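Side-chain contacts in CBS domain protein (Sulfolobus tokodaii, PDB 2EF7), which is of unknown function but, as a pair of CBS domains, may act as a regulatory module that senses an adenosine-containing ligand: residues D25-M30 / R53-A58; Q13-T18 / T31-G36; S37-V40 / K45-G48. One frame throughout, in Å; residues are numbered along the deposited sequence.

Contact 1 (D25-M30 / R53-A58)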
loop_
_atom_site.group_PDB
_atom_site.type_symbol
_atom_site.label_atom_id
_atom_site.label_comp_id
_atom_site.label_asym_id
_atom_site.label_seq_id
_atom_site.Cartn_x
_atom_site.Cartn_y
_atom_site.Cartn_z
ATOM N N ASP A 25 -1.040 34.184 -4.561
ATOM C CA ASP A 25 -0.609 33.640 -5.850
ATOM C C ASP A 25 -0.294 32.154 -5.711
ATOM O O ASP A 25 -0.577 31.352 -6.612
ATOM C CB ASP A 25 0.618 34.389 -6.392
ATOM C CG ASP A 25 0.304 35.831 -6.740
ATOM O OD1 ASP A 25 -0.823 36.087 -7.214
ATOM O OD2 ASP A 25 1.174 36.705 -6.552
ATOM N N ILE A 26 0.287 31.790 -4.575
ATOM C CA ILE A 26 0.622 30.391 -4.323
ATOM C C ILE A 26 -0.664 29.576 -4.230
ATOM O O ILE A 26 -0.753 28.473 -4.784
ATOM C CB ILE A 26 1.406 30.240 -3.003
ATOM C CG1 ILE A 26 2.733 31.005 -3.095
ATOM C CG2 ILE A 26 1.637 28.767 -2.704
ATOM C CD1 ILE A 26 3.410 31.235 -1.737
ATOM N N ALA A 27 -1.656 30.110 -3.517
ATOM C CA ALA A 27 -2.918 29.397 -3.372
ATOM C C ALA A 27 -3.529 29.233 -4.753
ATOM O O ALA A 27 -4.142 28.214 -5.056
ATOM C CB ALA A 27 -3.876 30.164 -2.454
ATOM N N LYS A 28 -3.343 30.238 -5.600
ATOM C CA LYS A 28 -3.894 30.174 -6.938
ATOM C C LYS A 28 -3.245 29.051 -7.738
ATOM O O LYS A 28 -3.926 28.351 -8.485
ATOM C CB LYS A 28 -3.703 31.507 -7.661
ATOM C CG LYS A 28 -4.340 31.549 -9.046
ATOM C CD LYS A 28 -4.335 32.955 -9.620
ATOM C CE LYS A 28 -5.057 33.018 -10.960
ATOM N NZ LYS A 28 -5.344 34.426 -11.373
ATOM N N VAL A 29 -1.934 28.871 -7.580
ATOM C CA VAL A 29 -1.238 27.823 -8.320
ATOM C C VAL A 29 -1.721 26.447 -7.893
ATOM O O VAL A 29 -2.022 25.592 -8.727
ATOM C CB VAL A 29 0.290 27.865 -8.104
ATOM C CG1 VAL A 29 0.937 26.704 -8.840
ATOM C CG2 VAL A 29 0.867 29.184 -8.604
HETATM N N MSE A 30 -1.776 26.241 -6.583
HETATM C CA MSE A 30 -2.204 24.972 -6.022
HETATM C C MSE A 30 -3.635 24.652 -6.415
HETATM O O MSE A 30 -3.978 23.492 -6.650
HETATM C CB MSE A 30 -2.058 25.015 -4.508
HETATM C CG MSE A 30 -0.616 25.245 -4.066
HETATM SE SE MSE A 30 -0.456 25.500 -2.155
HETATM C CE MSE A 30 -1.423 23.931 -1.571
ATOM N N ARG A 53 -2.073 23.007 4.636
ATOM C CA ARG A 53 -2.129 23.297 6.061
ATOM C C ARG A 53 -1.295 24.522 6.421
ATOM O O ARG A 53 -1.693 25.328 7.272
ATOM C CB ARG A 53 -1.654 22.088 6.864
ATOM C CG ARG A 53 -1.658 22.313 8.359
ATOM C CD ARG A 53 -1.779 20.997 9.098
ATOM N NE ARG A 53 -2.912 20.224 8.594
ATOM C CZ ARG A 53 -3.397 19.130 9.170
ATOM N NH1 ARG A 53 -2.852 18.665 10.287
ATOM N NH2 ARG A 53 -4.424 18.494 8.624
ATOM N N ASP A 54 -0.141 24.669 5.775
ATOM C CA ASP A 54 0.707 25.820 6.044
ATOM C C ASP A 54 -0.032 27.084 5.663
ATOM O O ASP A 54 0.086 28.102 6.341
ATOM C CB ASP A 54 2.015 25.750 5.266
ATOM C CG ASP A 54 2.935 24.666 5.780
ATOM O OD1 ASP A 54 2.954 24.452 7.011
ATOM O OD2 ASP A 54 3.647 24.046 4.959
ATOM N N ILE A 55 -0.792 27.020 4.573
ATOM C CA ILE A 55 -1.552 28.177 4.135
ATOM C C ILE A 55 -2.643 28.506 5.152
ATOM O O ILE A 55 -2.777 29.652 5.573
ATOM C CB ILE A 55 -2.188 27.936 2.745
ATOM C CG1 ILE A 55 -1.097 28.009 1.669
ATOM C CG2 ILE A 55 -3.266 28.987 2.456
ATOM C CD1 ILE A 55 -1.630 27.938 0.260
ATOM N N VAL A 56 -3.407 27.497 5.557
ATOM C CA VAL A 56 -4.482 27.703 6.519
ATOM C C VAL A 56 -3.936 28.220 7.841
ATOM O O VAL A 56 -4.521 29.092 8.472
ATOM C CB VAL A 56 -5.258 26.403 6.775
ATOM C CG1 VAL A 56 -6.267 26.606 7.920
ATOM C CG2 VAL A 56 -5.985 25.994 5.515
ATOM N N LYS A 57 -2.799 27.682 8.249
ATOM C CA LYS A 57 -2.183 28.091 9.494
ATOM C C LYS A 57 -1.816 29.576 9.439
ATOM O O LYS A 57 -2.101 30.324 10.371
ATOM C CB LYS A 57 -0.941 27.236 9.744
ATOM C CG LYS A 57 -0.470 27.198 11.175
ATOM C CD LYS A 57 -0.316 25.756 11.647
ATOM C CE LYS A 57 0.720 24.992 10.830
ATOM N NZ LYS A 57 0.878 23.585 11.310
ATOM N N ALA A 58 -1.195 30.011 8.346
ATOM C CA ALA A 58 -0.799 31.413 8.228
ATOM C C ALA A 58 -2.010 32.340 8.282
ATOM O O ALA A 58 -1.956 33.419 8.889
ATOM C CB ALA A 58 -0.027 31.635 6.949
#

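Contact 2 (Q13-T18 / T31-G36)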
loop_
_atom_site.group_PDB
_atom_site.type_symbol
_atom_site.label_atom_id
_atom_site.label_comp_id
_atom_site.label_asym_id
_atom_site.label_seq_id
_atom_site.Cartn_x
_atom_site.Cartn_y
_atom_site.Cartn_z
ATOM N N GLN A 13 8.598 16.962 -12.803
ATOM C CA GLN A 13 7.601 17.975 -13.132
ATOM C C GLN A 13 6.863 18.420 -11.869
ATOM O O GLN A 13 5.634 18.512 -11.864
ATOM C CB GLN A 13 6.576 17.414 -14.128
ATOM C CG GLN A 13 7.174 16.666 -15.308
ATOM C CD GLN A 13 8.098 17.531 -16.138
ATOM O OE1 GLN A 13 7.687 18.560 -16.676
ATOM N NE2 GLN A 13 9.358 17.118 -16.245
ATOM N N VAL A 14 7.598 18.676 -10.792
ATOM C CA VAL A 14 6.956 19.113 -9.557
ATOM C C VAL A 14 6.737 20.614 -9.651
ATOM O O VAL A 14 7.388 21.284 -10.442
ATOM C CB VAL A 14 7.822 18.794 -8.327
ATOM C CG1 VAL A 14 8.053 17.294 -8.243
ATOM C CG2 VAL A 14 9.147 19.533 -8.414
ATOM N N ILE A 15 5.821 21.143 -8.849
ATOM C CA ILE A 15 5.539 22.567 -8.887
ATOM C C ILE A 15 6.256 23.307 -7.778
ATOM O O ILE A 15 6.224 22.885 -6.619
ATOM C CB ILE A 15 4.030 22.832 -8.753
ATOM C CG1 ILE A 15 3.279 22.108 -9.874
ATOM C CG2 ILE A 15 3.763 24.324 -8.782
ATOM C CD1 ILE A 15 3.675 22.555 -11.270
ATOM N N SER A 16 6.890 24.423 -8.132
ATOM C CA SER A 16 7.601 25.233 -7.154
ATOM C C SER A 16 7.230 26.701 -7.290
ATOM O O SER A 16 6.746 27.127 -8.329
ATOM C CB SER A 16 9.109 25.099 -7.356
ATOM O OG SER A 16 9.497 25.708 -8.574
ATOM N N VAL A 17 7.469 27.468 -6.232
ATOM C CA VAL A 17 7.204 28.906 -6.227
ATOM C C VAL A 17 8.432 29.532 -5.603
ATOM O O VAL A 17 9.107 28.890 -4.794
ATOM C CB VAL A 17 5.946 29.272 -5.378
ATOM C CG1 VAL A 17 4.710 28.569 -5.946
ATOM C CG2 VAL A 17 6.168 28.894 -3.907
ATOM N N THR A 18 8.733 30.772 -5.967
ATOM C CA THR A 18 9.909 31.432 -5.424
ATOM C C THR A 18 9.658 31.843 -3.982
ATOM O O THR A 18 8.513 32.003 -3.561
ATOM C CB THR A 18 10.290 32.676 -6.244
ATOM O OG1 THR A 18 9.296 33.686 -6.069
ATOM C CG2 THR A 18 10.373 32.328 -7.713
ATOM N N THR A 31 -4.464 25.687 -6.501
ATOM C CA THR A 31 -5.855 25.507 -6.879
ATOM C C THR A 31 -5.951 25.150 -8.363
ATOM O O THR A 31 -6.663 24.222 -8.735
ATOM C CB THR A 31 -6.678 26.795 -6.620
ATOM O OG1 THR A 31 -6.725 27.057 -5.214
ATOM C CG2 THR A 31 -8.098 26.646 -7.157
ATOM N N GLU A 32 -5.215 25.876 -9.202
ATOM C CA GLU A 32 -5.245 25.642 -10.643
ATOM C C GLU A 32 -4.530 24.384 -11.107
ATOM O O GLU A 32 -4.860 23.839 -12.162
ATOM C CB GLU A 32 -4.692 26.857 -11.380
ATOM C CG GLU A 32 -5.614 28.059 -11.274
ATOM C CD GLU A 32 -5.013 29.319 -11.857
ATOM O OE1 GLU A 32 -5.705 30.362 -11.858
ATOM O OE2 GLU A 32 -3.848 29.269 -12.309
ATOM N N LYS A 33 -3.557 23.929 -10.322
ATOM C CA LYS A 33 -2.805 22.719 -10.638
ATOM C C LYS A 33 -3.386 21.541 -9.853
ATOM O O LYS A 33 -2.994 20.394 -10.052
ATOM C CB LYS A 33 -1.333 22.890 -10.258
ATOM C CG LYS A 33 -0.547 23.860 -11.121
ATOM C CD LYS A 33 -0.425 23.363 -12.546
ATOM C CE LYS A 33 0.708 24.061 -13.270
ATOM N NZ LYS A 33 0.596 25.541 -13.198
ATOM N N ASN A 34 -4.319 21.844 -8.956
ATOM C CA ASN A 34 -4.953 20.836 -8.116
ATOM C C ASN A 34 -3.915 19.991 -7.382
ATOM O O ASN A 34 -3.880 18.767 -7.520
ATOM C CB ASN A 34 -5.869 19.940 -8.956
ATOM C CG ASN A 34 -6.685 18.976 -8.104
ATOM O OD1 ASN A 34 -7.185 19.339 -7.040
ATOM N ND2 ASN A 34 -6.835 17.743 -8.579
ATOM N N ILE A 35 -3.061 20.651 -6.605
ATOM C CA ILE A 35 -2.031 19.956 -5.836
ATOM C C ILE A 35 -2.122 20.388 -4.365
ATOM O O ILE A 35 -2.676 21.449 -4.055
ATOM C CB ILE A 35 -0.614 20.260 -6.393
ATOM C CG1 ILE A 35 -0.402 21.774 -6.524
ATOM C CG2 ILE A 35 -0.440 19.585 -7.742
ATOM C CD1 ILE A 35 0.954 22.155 -7.113
ATOM N N GLY A 36 -1.584 19.571 -3.467
ATOM C CA GLY A 36 -1.642 19.888 -2.048
ATOM C C GLY A 36 -0.418 20.532 -1.414
ATOM O O GLY A 36 -0.390 20.752 -0.194
#

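Contact 3 (S37-V40 / K45-G48)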
loop_
_atom_site.group_PDB
_atom_site.type_symbol
_atom_site.label_atom_id
_atom_site.label_comp_id
_atom_site.label_asym_id
_atom_site.label_seq_id
_atom_site.Cartn_x
_atom_site.Cartn_y
_atom_site.Cartn_z
ATOM N N SER A 37 0.594 20.830 -2.226
ATOM C CA SER A 37 1.814 21.456 -1.728
ATOM C C SER A 37 2.737 21.862 -2.876
ATOM O O SER A 37 2.616 21.372 -3.993
ATOM C CB SER A 37 2.571 20.488 -0.805
ATOM O OG SER A 37 2.997 19.344 -1.529
ATOM N N VAL A 38 3.658 22.769 -2.593
ATOM C CA VAL A 38 4.613 23.201 -3.594
ATOM C C VAL A 38 5.963 23.356 -2.921
ATOM O O VAL A 38 6.052 23.579 -1.718
ATOM C CB VAL A 38 4.226 24.562 -4.239
ATOM C CG1 VAL A 38 2.932 24.422 -5.027
ATOM C CG2 VAL A 38 4.082 25.632 -3.162
ATOM N N ILE A 39 7.015 23.221 -3.705
ATOM C CA ILE A 39 8.360 23.393 -3.188
ATOM C C ILE A 39 8.679 24.873 -3.300
ATOM O O ILE A 39 8.355 25.500 -4.303
ATOM C CB ILE A 39 9.376 22.626 -4.044
ATOM C CG1 ILE A 39 9.032 21.140 -4.033
ATOM C CG2 ILE A 39 10.798 22.889 -3.535
ATOM C CD1 ILE A 39 9.047 20.525 -2.634
ATOM N N VAL A 40 9.287 25.445 -2.268
ATOM C CA VAL A 40 9.669 26.846 -2.345
ATOM C C VAL A 40 11.146 26.846 -2.757
ATOM O O VAL A 40 11.958 26.130 -2.157
ATOM C CB VAL A 40 9.528 27.561 -0.998
ATOM C CG1 VAL A 40 9.900 29.023 -1.167
ATOM C CG2 VAL A 40 8.082 27.407 -0.458
ATOM N N LYS A 45 16.820 26.522 -6.211
ATOM C CA LYS A 45 17.216 25.628 -5.133
ATOM C C LYS A 45 16.152 25.567 -4.046
ATOM O O LYS A 45 15.697 26.598 -3.567
ATOM C CB LYS A 45 18.558 26.081 -4.559
ATOM C CG LYS A 45 19.671 26.068 -5.616
ATOM C CD LYS A 45 21.006 26.513 -5.047
ATOM C CE LYS A 45 22.149 26.301 -6.048
ATOM N NZ LYS A 45 21.911 26.986 -7.346
ATOM N N PRO A 46 15.747 24.346 -3.646
ATOM C CA PRO A 46 14.729 24.095 -2.615
ATOM C C PRO A 46 15.099 24.684 -1.255
ATOM O O PRO A 46 16.170 24.392 -0.735
ATOM C CB PRO A 46 14.666 22.566 -2.538
ATOM C CG PRO A 46 15.214 22.102 -3.849
ATOM C CD PRO A 46 16.325 23.077 -4.124
ATOM N N VAL A 47 14.217 25.502 -0.680
ATOM C CA VAL A 47 14.467 26.081 0.642
ATOM C C VAL A 47 13.327 25.759 1.598
ATOM O O VAL A 47 13.367 26.106 2.778
ATOM C CB VAL A 47 14.649 27.606 0.590
ATOM C CG1 VAL A 47 16.009 27.944 0.006
ATOM C CG2 VAL A 47 13.543 28.232 -0.235
ATOM N N GLY A 48 12.306 25.083 1.094
ATOM C CA GLY A 48 11.192 24.737 1.951
ATOM C C GLY A 48 10.018 24.152 1.197
ATOM O O GLY A 48 10.125 23.809 0.016
#

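Contact 1 (D25-M30 / R53-A58)
Ile55 pushes its CD1 methyl into the angle between Met30 and Ala27, coming closest to the SE atom of Met30 at 3.6 Å. The residues belong to the two helices of the first CBS domain, 23-33 and 52-60, which lie on the same side of its sheet and run nearly antiparallel, with 147° between the directions of the two segments. The axes of the two segments come no closer than 11.4 Å, so the backbones do not meet and a few apolar side chains bridge the gap. Ile55 does this with an outstretched arm: CG1 lies beside the backbone N and chi2 is -174°, which carries CD1 straight out from its helix. Met30, a selenomethionine here, reaches back in the other direction, and the two side chains meet tip to tip; its chain runs extended as far as SE and bends only at chi3 (52°). The touching residues are buried. Ile26 and Met30 also lie on Val38 of the sheet, while Ile26 and Ile55 share Ile50. The second subunit packs alongside: Ala27 touches Ile59 of that chain, and Arg53 NE forms a salt bridge with Glu52 of the second subunit. Ala27 lies against the same methyl that meets the selenium, with Ala27 CA 4.1 Å and Ala27 CB 4.2 Å from Ile55 CD1.

Contact 2 (Q13-T18 / T31-G36)
The backbone N of Ile35 bonds to Met30 O at 3.0 Å, the longer-range bond of a Schellman motif that ends helix 23-33. Asn34 is its C-prime residue with positive phi, and Asn34 N adds a weak bond of 3.3 Å to Thr31 O. This turn sits at the return of a beta-alpha-beta crossover: strand 16-18, helix 23-33 and then strand 37-42, parallel to the first. Turning the chain here aims Ile35 at Ile15, just ahead of strand 16-18. In Ile35 the CG1 branch is wedged between the backbone N and the carbonyl carbon (chi1 52°), and the extended chain beyond it lays CD1 against the branch point of Ile15. That one methyl touches Ile15 CB and Ile15 CG1, each at 3.6 Å, and Ile15 CG2 at 3.9 Å. Val29 and Val38 carry the packing around Ile15 on into the domain, whereas the solvent-exposed Lys33 lies across its outer end. The lysine chain kinks at chi2 (-65°) and again at chi4, using its aliphatic part against the isoleucine; the touch is between Lys33 CE and Ile15 CD1, 3.9 Å apart.

Contact 3 (S37-V40 / K45-G48)
With chi1 of Val40 at -178°, CG1 swings beside its own carbonyl carbon, while Val47 holds CG2 in the crowded position between backbone N and carbonyl carbon; the two methyls, Val40 CG1 and Val47 CG2, thus meet at 3.8 Å, the side chains crossing at about a right angle. They flank a classic beta bulge in the hairpin of strands 37-42 and 45-51, where Val47 and Gly48 together face Val40. Val40 O takes a nearly straight bond from Val47 N (2.8 Å, 174° at the hydrogen) and a weak one from Gly48 N at 3.4 Å. In return Val40 N donates to Gly48 O at 2.9 Å, the donor standing well above that carbonyl plane, 55° out of it. Val40 O also has the CA-H of Pro46 and the Val47 CG2 methyl close by. Ile39, on the other face of its strand, meets Pro46, and both rest on Leu110 of the second CBS domain, which ties this hairpin to the other half of the chain. Ile39 CG2 lies 4.0 Å from Pro46 CB, a carbon of the proline ring.

How the contacts relate
All three contacts build the first CBS domain, and side chains and backbone bonds link each to the next. Contacts 1 and 2, with centres about 10 Å apart, share helix 23-33; Ile26 CG1 packs on Val17 CG2 at 4.1 Å. Contact 2 joins contact 3, also about 10 Å away between centres, through the sheet: Val17 N lies 2.9 Å from Ile39 O and Ile15 O 3.0 Å from Ile39 N, probable hydrogen bonds both. Contacts 1 and 3, whose centres are about 13 Å apart, meet where Met30 CE comes within 3.8 Å of Ser37 N. Contact 1 touches the second subunit, contact 3 the second CBS domain, and contact 2 both. Many related CBS pairs bind adenosine nucleotides in clefts between their domains; whether this one does is not established.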